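Local coordinates for enoyl-CoA hydratase (Mycobacterium thermoresistibile, PDB 3T3W), which probably catalyses the hydration of enoyl-CoA thioesters in lipid metabolism, at residues D158-E170 and Q239-H252. Sequence-based numbering, arbitrary orientation. Where two conformers were deposited one is given.
Sequences DIGGVEYHGHTWE and QGFYAAIQSVFDIH. Unlike the reference sequence in segment 158-170: Asp158 (reference Gly). With ZN (zinc ion), chain T.
Glu163 and Phe249 bring their CA atoms within 5.3 Å of each other where segment 158-170 runs along segment 239-252 of this crotonase-like fold; the spacing then widens to 8.2 Å between the CA atoms of Trp169 and Phe241. The wide indole of Trp169 fills that broader end. Phe241 meets its face edge-on in a T-shaped pair, planes at 82°, with CD1 of Phe241 above CE2 of Trp169, while the small methyl CB of Ala244 lets the helix come close to the indole edge, touching Trp169 CZ2. Ile245, slim at its tip, sets CD1 over the centre of the Tyr164 ring, 4.1 Å from the centroid. Beside it a water donates to Glu163 O and Ile245 O and accepts from His165 N, bridging the two backbones. Val248 CG1 packs on His165 CB. At the far end His252, with CG anti to its backbone N (chi1 177°), uses both ring nitrogens: ND1 donates to Gly161 O at 2.7 Å, in the carbonyl plane, and this bond and the zinc at NE2 together fix the ring's rotation. Glu102, His256 and a water complete the zinc's coordination. Glu163, bent at chi2 (83°), lays CG over the His252 ring and binds zinc through OE2 at 2.1 Å.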
ATOM      1  N   ASP F 158     -27.653 -12.437  -4.766  1.00 15.87           N
ATOM      2  CA  ASP F 158     -26.869 -12.731  -3.567  0.50 16.41           C
ATOM      3  C   ASP F 158     -25.371 -12.568  -3.689  1.00 15.57           C
ATOM      4  O   ASP F 158     -24.621 -13.121  -2.888  1.00 15.56           O
ATOM      5  CB  ASP F 158     -27.233 -14.073  -2.917  0.50 18.21           C
ATOM      6  CG  ASP F 158     -28.013 -13.867  -1.618  0.50 19.79           C
ATOM      7  OD1 ASP F 158     -27.432 -13.503  -0.536  0.50 20.85           O
ATOM      8  OD2 ASP F 158     -29.223 -13.993  -1.733  0.50 20.31           O
ATOM      9  N   ILE F 159     -24.930 -11.748  -4.633  1.00 13.98           N
ATOM     10  CA  ILE F 159     -23.523 -11.570  -4.871  1.00 13.53           C
ATOM     11  C   ILE F 159     -23.122 -10.106  -4.733  1.00 12.20           C
ATOM     12  O   ILE F 159     -23.861  -9.226  -5.181  1.00 11.79           O
ATOM     13  CB  ILE F 159     -23.186 -11.996  -6.329  1.00 14.14           C
ATOM     14  CG1 ILE F 159     -23.728 -13.381  -6.640  1.00 15.97           C
ATOM     15  CG2 ILE F 159     -21.687 -11.945  -6.559  1.00 13.98           C
ATOM     16  CD1 ILE F 159     -23.152 -14.459  -5.771  1.00 15.07           C
ATOM     17  N   GLY F 160     -21.969  -9.830  -4.122  1.00 11.07           N
ATOM     18  CA  GLY F 160     -21.551  -8.471  -3.871  1.00 10.49           C
ATOM     19  C   GLY F 160     -20.841  -7.768  -5.030  1.00 10.34           C
ATOM     20  O   GLY F 160     -19.652  -7.422  -4.900  1.00 10.93           O
ATOM     21  N   GLY F 161     -21.518  -7.630  -6.165  1.00  9.46           N
ATOM     22  CA  GLY F 161     -20.902  -7.035  -7.349  1.00  9.57           C
ATOM     23  C   GLY F 161     -20.228  -8.117  -8.182  1.00  9.29           C
ATOM     24  O   GLY F 161     -19.906  -9.220  -7.676  1.00  9.17           O
ATOM     25  N   VAL F 162     -19.955  -7.803  -9.439  1.00  9.45           N
ATOM     26  CA  VAL F 162     -19.293  -8.780 -10.348  1.00  8.99           C
ATOM     27  C   VAL F 162     -17.841  -9.060  -9.943  1.00 10.04           C
ATOM     28  O   VAL F 162     -17.265  -8.426  -9.011  1.00 10.03           O
ATOM     29  CB  VAL F 162     -19.372  -8.319 -11.817  1.00  9.35           C
ATOM     30  CG1 VAL F 162     -20.854  -8.314 -12.286  1.00  9.36           C
ATOM     31  CG2 VAL F 162     -18.731  -6.930 -11.988  1.00  8.98           C
ATOM     32  N   GLU F 163     -17.249 -10.011 -10.670  1.00  9.17           N
ATOM     33  CA  GLU F 163     -15.995 -10.652 -10.260  1.00  8.97           C
ATOM     34  C   GLU F 163     -14.775  -9.754 -10.309  1.00  8.80           C
ATOM     35  O   GLU F 163     -13.789 -10.015  -9.603  1.00  9.65           O
ATOM     36  CB  GLU F 163     -15.740 -11.830 -11.222  1.00  8.83           C
ATOM     37  CG  GLU F 163     -16.697 -13.011 -11.062  1.00  8.81           C
ATOM     38  CD  GLU F 163     -18.062 -12.906 -11.777  1.00  9.23           C
ATOM     39  OE1 GLU F 163     -18.391 -11.843 -12.352  1.00  9.60           O
ATOM     40  OE2 GLU F 163     -18.824 -13.907 -11.701  1.00  9.25           O
ATOM     41  N   TYR F 164     -14.816  -8.721 -11.147  1.00  8.29           N
ATOM     42  CA  TYR F 164     -13.720  -7.796 -11.400  1.00  8.45           C
ATOM     43  C   TYR F 164     -14.225  -6.453 -10.892  1.00  7.87           C
ATOM     44  O   TYR F 164     -15.064  -5.787 -11.537  1.00  8.20           O
ATOM     45  CB  TYR F 164     -13.441  -7.747 -12.896  1.00  8.49           C
ATOM     46  CG  TYR F 164     -12.320  -6.857 -13.416  1.00  8.92           C
ATOM     47  CD1 TYR F 164     -11.080  -7.391 -13.736  1.00  9.36           C
ATOM     48  CD2 TYR F 164     -12.526  -5.515 -13.713  1.00  9.31           C
ATOM     49  CE1 TYR F 164     -10.049  -6.605 -14.265  1.00  9.79           C
ATOM     50  CE2 TYR F 164     -11.524  -4.732 -14.291  1.00  9.81           C
ATOM     51  CZ  TYR F 164     -10.276  -5.291 -14.575  1.00  9.57           C
ATOM     52  OH  TYR F 164      -9.262  -4.555 -15.159  1.00 10.48           O
ATOM     53  N   HIS F 165     -13.771  -6.094  -9.705  1.00  7.55           N
ATOM     54  CA  HIS F 165     -14.305  -4.937  -9.005  1.00  7.40           C
ATOM     55  C   HIS F 165     -13.644  -3.644  -9.479  1.00  7.38           C
ATOM     56  O   HIS F 165     -12.812  -3.056  -8.802  1.00  7.66           O
ATOM     57  CB  HIS F 165     -14.202  -5.094  -7.474  1.00  7.47           C
ATOM     58  CG  HIS F 165     -14.945  -4.018  -6.721  1.00  7.58           C
ATOM     59  ND1 HIS F 165     -16.263  -4.140  -6.398  1.00  7.66           N
ATOM     60  CD2 HIS F 165     -14.569  -2.731  -6.356  1.00  7.79           C
ATOM     61  CE1 HIS F 165     -16.664  -2.999  -5.802  1.00  7.91           C
ATOM     62  NE2 HIS F 165     -15.637  -2.140  -5.785  1.00  7.48           N
ATOM     63  N   GLY F 166     -14.091  -3.165 -10.631  1.00  7.05           N
ATOM     64  CA  GLY F 166     -13.724  -1.849 -11.136  1.00  7.09           C
ATOM     65  C   GLY F 166     -14.527  -0.731 -10.467  1.00  6.94           C
ATOM     66  O   GLY F 166     -14.161   0.431 -10.560  1.00  7.17           O
ATOM     67  N   HIS F 167     -15.648  -1.094  -9.827  1.00  6.70           N
ATOM     68  CA  HIS F 167     -16.658  -0.129  -9.446  1.00  6.70           C
ATOM     69  C   HIS F 167     -16.066   1.026  -8.653  1.00  6.35           C
ATOM     70  O   HIS F 167     -16.338   2.211  -8.941  1.00  6.82           O
ATOM     71  CB  HIS F 167     -17.779  -0.756  -8.590  1.00  6.63           C
ATOM     72  CG  HIS F 167     -18.333  -2.055  -9.126  1.00  6.95           C
ATOM     73  ND1 HIS F 167     -17.562  -3.183  -9.284  1.00  7.38           N
ATOM     74  CD2 HIS F 167     -19.635  -2.411  -9.474  1.00  7.26           C
ATOM     75  CE1 HIS F 167     -18.345  -4.188  -9.732  1.00  7.33           C
ATOM     76  NE2 HIS F 167     -19.622  -3.719  -9.831  1.00  7.26           N
ATOM     77  N   THR F 168     -15.336   0.723  -7.594  1.00  6.07           N
ATOM     78  CA  THR F 168     -14.806   1.747  -6.719  1.00  6.43           C
ATOM     79  C   THR F 168     -13.831   2.683  -7.437  1.00  6.78           C
ATOM     80  O   THR F 168     -13.818   3.877  -7.177  1.00  6.95           O
ATOM     81  CB  THR F 168     -14.141   1.126  -5.474  1.00  6.48           C
ATOM     82  OG1 THR F 168     -15.144   0.394  -4.754  1.00  6.74           O
ATOM     83  CG2 THR F 168     -13.556   2.188  -4.492  1.00  6.77           C
ATOM     84  N   TRP F 169     -12.980   2.087  -8.275  1.00  6.59           N
ATOM     85  CA  TRP F 169     -11.975   2.820  -9.044  1.00  7.07           C
ATOM     86  C   TRP F 169     -12.606   3.710 -10.084  1.00  7.46           C
ATOM     87  O   TRP F 169     -12.137   4.843 -10.330  1.00  8.41           O
ATOM     88  CB  TRP F 169     -11.077   1.814  -9.745  1.00  6.72           C
ATOM     89  CG  TRP F 169     -10.342   0.912  -8.777  1.00  6.56           C
ATOM     90  CD1 TRP F 169     -10.755  -0.306  -8.308  1.00  6.39           C
ATOM     91  CD2 TRP F 169      -9.088   1.202  -8.100  1.00  6.49           C
ATOM     92  NE1 TRP F 169      -9.855  -0.816  -7.416  1.00  6.49           N
ATOM     93  CE2 TRP F 169      -8.828   0.068  -7.220  1.00  6.45           C
ATOM     94  CE3 TRP F 169      -8.184   2.265  -8.121  1.00  6.85           C
ATOM     95  CZ2 TRP F 169      -7.688  -0.011  -6.459  1.00  6.59           C
ATOM     96  CZ3 TRP F 169      -7.010   2.172  -7.345  1.00  6.86           C
ATOM     97  CH2 TRP F 169      -6.780   1.064  -6.518  1.00  6.91           C
ATOM     98  N   GLU F 170     -13.689   3.237 -10.674  1.00  7.66           N
ATOM     99  CA  GLU F 170     -14.328   3.899 -11.830  1.00  8.52           C
ATOM    100  C   GLU F 170     -15.360   4.959 -11.434  1.00  8.56           C
ATOM    101  O   GLU F 170     -15.504   5.990 -12.101  1.00  8.61           O
ATOM    102  CB  GLU F 170     -14.983   2.842 -12.703  1.00  8.72           C
ATOM    103  CG  GLU F 170     -13.997   1.879 -13.337  1.00  9.41           C
ATOM    104  CD  GLU F 170     -13.257   2.415 -14.548  1.00 10.14           C
ATOM    105  OE1 GLU F 170     -13.612   3.507 -15.069  1.00 10.03           O
ATOM    106  OE2 GLU F 170     -12.353   1.679 -15.012  1.00 10.57           O
ATOM    107  N   GLN F 239      -1.132   2.136  -6.343  1.00  7.31           N
ATOM    108  CA  GLN F 239      -2.309   2.496  -5.541  1.00  7.86           C
ATOM    109  C   GLN F 239      -3.050   1.297  -4.978  1.00  7.96           C
ATOM    110  O   GLN F 239      -3.861   1.477  -4.078  1.00  9.61           O
ATOM    111  CB  GLN F 239      -3.307   3.329  -6.336  1.00  7.82           C
ATOM    112  CG  GLN F 239      -2.835   4.736  -6.686  1.00  8.68           C
ATOM    113  CD  GLN F 239      -3.841   5.483  -7.560  1.00  9.64           C
ATOM    114  OE1 GLN F 239      -4.887   4.926  -7.982  1.00 11.70           O
ATOM    115  NE2 GLN F 239      -3.584   6.777  -7.783  1.00  9.81           N
ATOM    116  N   GLY F 240      -2.842   0.116  -5.520  1.00  7.42           N
ATOM    117  CA  GLY F 240      -3.462  -1.107  -5.003  1.00  7.09           C
ATOM    118  C   GLY F 240      -4.412  -1.819  -5.945  1.00  6.66           C
ATOM    119  O   GLY F 240      -5.072  -2.782  -5.534  1.00  6.50           O
ATOM    120  N   PHE F 241      -4.464  -1.428  -7.216  1.00  6.74           N
ATOM    121  CA  PHE F 241      -5.446  -1.991  -8.118  1.00  6.85           C
ATOM    122  C   PHE F 241      -5.385  -3.511  -8.238  1.00  7.05           C
ATOM    123  O   PHE F 241      -6.375  -4.185  -7.976  1.00  6.68           O
ATOM    124  CB  PHE F 241      -5.393  -1.306  -9.501  1.00  7.24           C
ATOM    125  CG  PHE F 241      -6.408  -1.820 -10.453  1.00  7.59           C
ATOM    126  CD1 PHE F 241      -7.741  -1.478 -10.303  1.00  8.31           C
ATOM    127  CD2 PHE F 241      -6.065  -2.641 -11.503  1.00  8.03           C
ATOM    128  CE1 PHE F 241      -8.728  -1.977 -11.154  1.00  8.11           C
ATOM    129  CE2 PHE F 241      -7.061  -3.117 -12.387  1.00  7.99           C
ATOM    130  CZ  PHE F 241      -8.389  -2.814 -12.186  1.00  8.13           C
ATOM    131  N   TYR F 242      -4.227  -4.069  -8.624  1.00  7.09           N
ATOM    132  CA  TYR F 242      -4.103  -5.530  -8.724  1.00  7.23           C
ATOM    133  C   TYR F 242      -4.509  -6.222  -7.419  1.00  6.89           C
ATOM    134  O   TYR F 242      -5.324  -7.154  -7.428  1.00  6.89           O
ATOM    135  CB  TYR F 242      -2.659  -5.927  -9.052  1.00  7.84           C
ATOM    136  CG  TYR F 242      -2.499  -7.427  -9.214  1.00  8.08           C
ATOM    137  CD1 TYR F 242      -2.083  -8.252  -8.157  1.00  8.34           C
ATOM    138  CD2 TYR F 242      -2.725  -8.018 -10.441  1.00  8.76           C
ATOM    139  CE1 TYR F 242      -1.905  -9.617  -8.358  1.00  8.73           C
ATOM    140  CE2 TYR F 242      -2.594  -9.421 -10.615  1.00  8.81           C
ATOM    141  CZ  TYR F 242      -2.173 -10.194  -9.568  1.00  9.09           C
ATOM    142  OH  TYR F 242      -1.961 -11.597  -9.752  1.00 10.43           O
ATOM    143  N   ALA F 243      -3.961  -5.778  -6.309  1.00  6.59           N
ATOM    144  CA  ALA F 243      -4.240  -6.403  -5.001  1.00  6.59           C
ATOM    145  C   ALA F 243      -5.738  -6.297  -4.632  1.00  6.24           C
ATOM    146  O   ALA F 243      -6.311  -7.261  -4.126  1.00  6.01           O
ATOM    147  CB  ALA F 243      -3.359  -5.780  -3.881  1.00  6.85           C
ATOM    148  N   ALA F 244      -6.371  -5.170  -4.919  1.00  5.92           N
ATOM    149  CA  ALA F 244      -7.776  -4.953  -4.581  1.00  5.99           C
ATOM    150  C   ALA F 244      -8.678  -5.812  -5.439  1.00  5.99           C
ATOM    151  O   ALA F 244      -9.661  -6.420  -4.963  1.00  5.94           O
ATOM    152  CB  ALA F 244      -8.151  -3.457  -4.699  1.00  5.80           C
ATOM    153  N   ILE F 245      -8.348  -5.919  -6.723  1.00  6.15           N
ATOM    154  CA  ILE F 245      -9.112  -6.798  -7.629  1.00  6.59           C
ATOM    155  C   ILE F 245      -9.075  -8.263  -7.154  1.00  6.56           C
ATOM    156  O   ILE F 245     -10.081  -8.954  -7.103  1.00  6.40           O
ATOM    157  CB  ILE F 245      -8.542  -6.706  -9.067  1.00  6.74           C
ATOM    158  CG1 ILE F 245      -8.917  -5.349  -9.703  1.00  6.82           C
ATOM    159  CG2 ILE F 245      -9.085  -7.861  -9.917  1.00  7.26           C
ATOM    160  CD1 ILE F 245     -10.385  -5.221 -10.078  1.00  6.70           C
ATOM    161  N   GLN F 246      -7.901  -8.722  -6.751  1.00  6.75           N
ATOM    162  CA  GLN F 246      -7.769 -10.060  -6.208  1.00  7.16           C
ATOM    163  C   GLN F 246      -8.581 -10.232  -4.909  1.00  7.22           C
ATOM    164  O   GLN F 246      -9.263 -11.277  -4.704  1.00  7.22           O
ATOM    165  CB  GLN F 246      -6.294 -10.433  -6.032  1.00  7.69           C
ATOM    166  CG  GLN F 246      -5.464 -10.497  -7.316  1.00  8.11           C
ATOM    167  CD  GLN F 246      -5.960 -11.517  -8.312  1.00  8.54           C
ATOM    168  OE1 GLN F 246      -6.539 -12.549  -7.944  1.00  8.83           O
ATOM    169  NE2 GLN F 246      -5.699 -11.258  -9.606  1.00  8.75           N
ATOM    170  N   SER F 247      -8.536  -9.218  -4.039  1.00  7.13           N
ATOM    171  CA  SER F 247      -9.275  -9.265  -2.791  0.50  7.06           C
ATOM    172  C   SER F 247     -10.767  -9.399  -3.027  1.00  7.06           C
ATOM    173  O   SER F 247     -11.445 -10.244  -2.383  1.00  6.88           O
ATOM    174  CB  SER F 247      -8.968  -8.030  -1.944  0.50  7.02           C
ATOM    175  OG  SER F 247      -9.339  -8.223  -0.605  0.50  6.73           O
ATOM    176  N   VAL F 248     -11.308  -8.586  -3.933  1.00  6.86           N
ATOM    177  CA  VAL F 248     -12.745  -8.574  -4.133  1.00  6.75           C
ATOM    178  C   VAL F 248     -13.206  -9.845  -4.836  1.00  7.01           C
ATOM    179  O   VAL F 248     -14.312 -10.326  -4.600  1.00  6.98           O
ATOM    180  CB  VAL F 248     -13.240  -7.277  -4.830  1.00  6.73           C
ATOM    181  CG1 VAL F 248     -14.758  -7.332  -4.975  1.00  6.71           C
ATOM    182  CG2 VAL F 248     -12.834  -6.052  -3.981  1.00  6.53           C
ATOM    183  N   PHE F 249     -12.345 -10.461  -5.626  1.00  7.21           N
ATOM    184  CA  PHE F 249     -12.700 -11.741  -6.241  1.00  7.56           C
ATOM    185  C   PHE F 249     -13.091 -12.763  -5.170  1.00  7.72           C
ATOM    186  O   PHE F 249     -14.119 -13.418  -5.281  1.00  7.70           O
ATOM    187  CB  PHE F 249     -11.586 -12.271  -7.149  1.00  7.80           C
ATOM    188  CG  PHE F 249     -11.951 -13.543  -7.841  1.00  8.29           C
ATOM    189  CD1 PHE F 249     -12.826 -13.533  -8.899  1.00  8.53           C
ATOM    190  CD2 PHE F 249     -11.477 -14.753  -7.394  1.00  8.55           C
ATOM    191  CE1 PHE F 249     -13.165 -14.695  -9.558  1.00  8.81           C
ATOM    192  CE2 PHE F 249     -11.832 -15.955  -8.055  1.00  8.93           C
ATOM    193  CZ  PHE F 249     -12.677 -15.895  -9.147  1.00  9.24           C
ATOM    194  N   ASP F 250     -12.321 -12.848  -4.093  1.00  7.90           N
ATOM    195  CA  ASP F 250     -12.690 -13.733  -3.004  1.00  8.47           C
ATOM    196  C   ASP F 250     -14.001 -13.307  -2.303  1.00  8.03           C
ATOM    197  O   ASP F 250     -14.810 -14.175  -1.944  1.00  7.86           O
ATOM    198  CB  ASP F 250     -11.558 -13.899  -1.980  1.00  9.10           C
ATOM    199  CG  ASP F 250     -10.339 -14.563  -2.612  1.00  9.88           C
ATOM    200  OD1 ASP F 250     -10.521 -15.729  -3.100  1.00 10.48           O
ATOM    201  OD2 ASP F 250      -9.251 -13.906  -2.690  1.00  9.84           O
ATOM    202  N   ILE F 251     -14.203 -12.008  -2.120  1.00  7.75           N
ATOM    203  CA  ILE F 251     -15.491 -11.518  -1.570  1.00  7.70           C
ATOM    204  C   ILE F 251     -16.676 -11.995  -2.463  1.00  7.81           C
ATOM    205  O   ILE F 251     -17.694 -12.496  -1.977  1.00  8.52           O
ATOM    206  CB  ILE F 251     -15.451  -9.991  -1.401  1.00  7.55           C
ATOM    207  CG1 ILE F 251     -14.422  -9.600  -0.336  1.00  7.55           C
ATOM    208  CG2 ILE F 251     -16.870  -9.408  -1.111  1.00  7.55           C
ATOM    209  CD1 ILE F 251     -14.024  -8.117  -0.275  1.00  7.52           C
ATOM    210  N   HIS F 252     -16.526 -11.826  -3.770  1.00  7.56           N
ATOM    211  CA  HIS F 252     -17.498 -12.290  -4.749  1.00  7.85           C
ATOM    212  C   HIS F 252     -17.757 -13.778  -4.581  1.00  8.04           C
ATOM    213  O   HIS F 252     -18.919 -14.221  -4.530  1.00  8.28           O
ATOM    214  CB  HIS F 252     -17.005 -11.924  -6.125  1.00  7.60           C
ATOM    215  CG  HIS F 252     -17.893 -12.427  -7.240  1.00  7.90           C
ATOM    216  ND1 HIS F 252     -18.767 -11.624  -7.888  1.00  7.88           N
ATOM    217  CD2 HIS F 252     -18.006 -13.692  -7.818  1.00  8.03           C
ATOM    218  CE1 HIS F 252     -19.434 -12.351  -8.818  1.00  8.23           C
ATOM    219  NE2 HIS F 252     -18.986 -13.617  -8.772  1.00  8.09           N
TER
HETATM  220 ZN    ZN T 301     -19.405 -15.160 -10.089  1.00 11.01          ZN
HETATM  221  O   HOH W   1     -20.428 -11.677  -2.547  1.00 11.56           O
HETATM  222  O   HOH W   2     -12.434  -8.075  -8.241  1.00  7.35           O
HETATM  223  O   HOH W   3     -21.309 -14.409 -10.610  1.00 11.42           O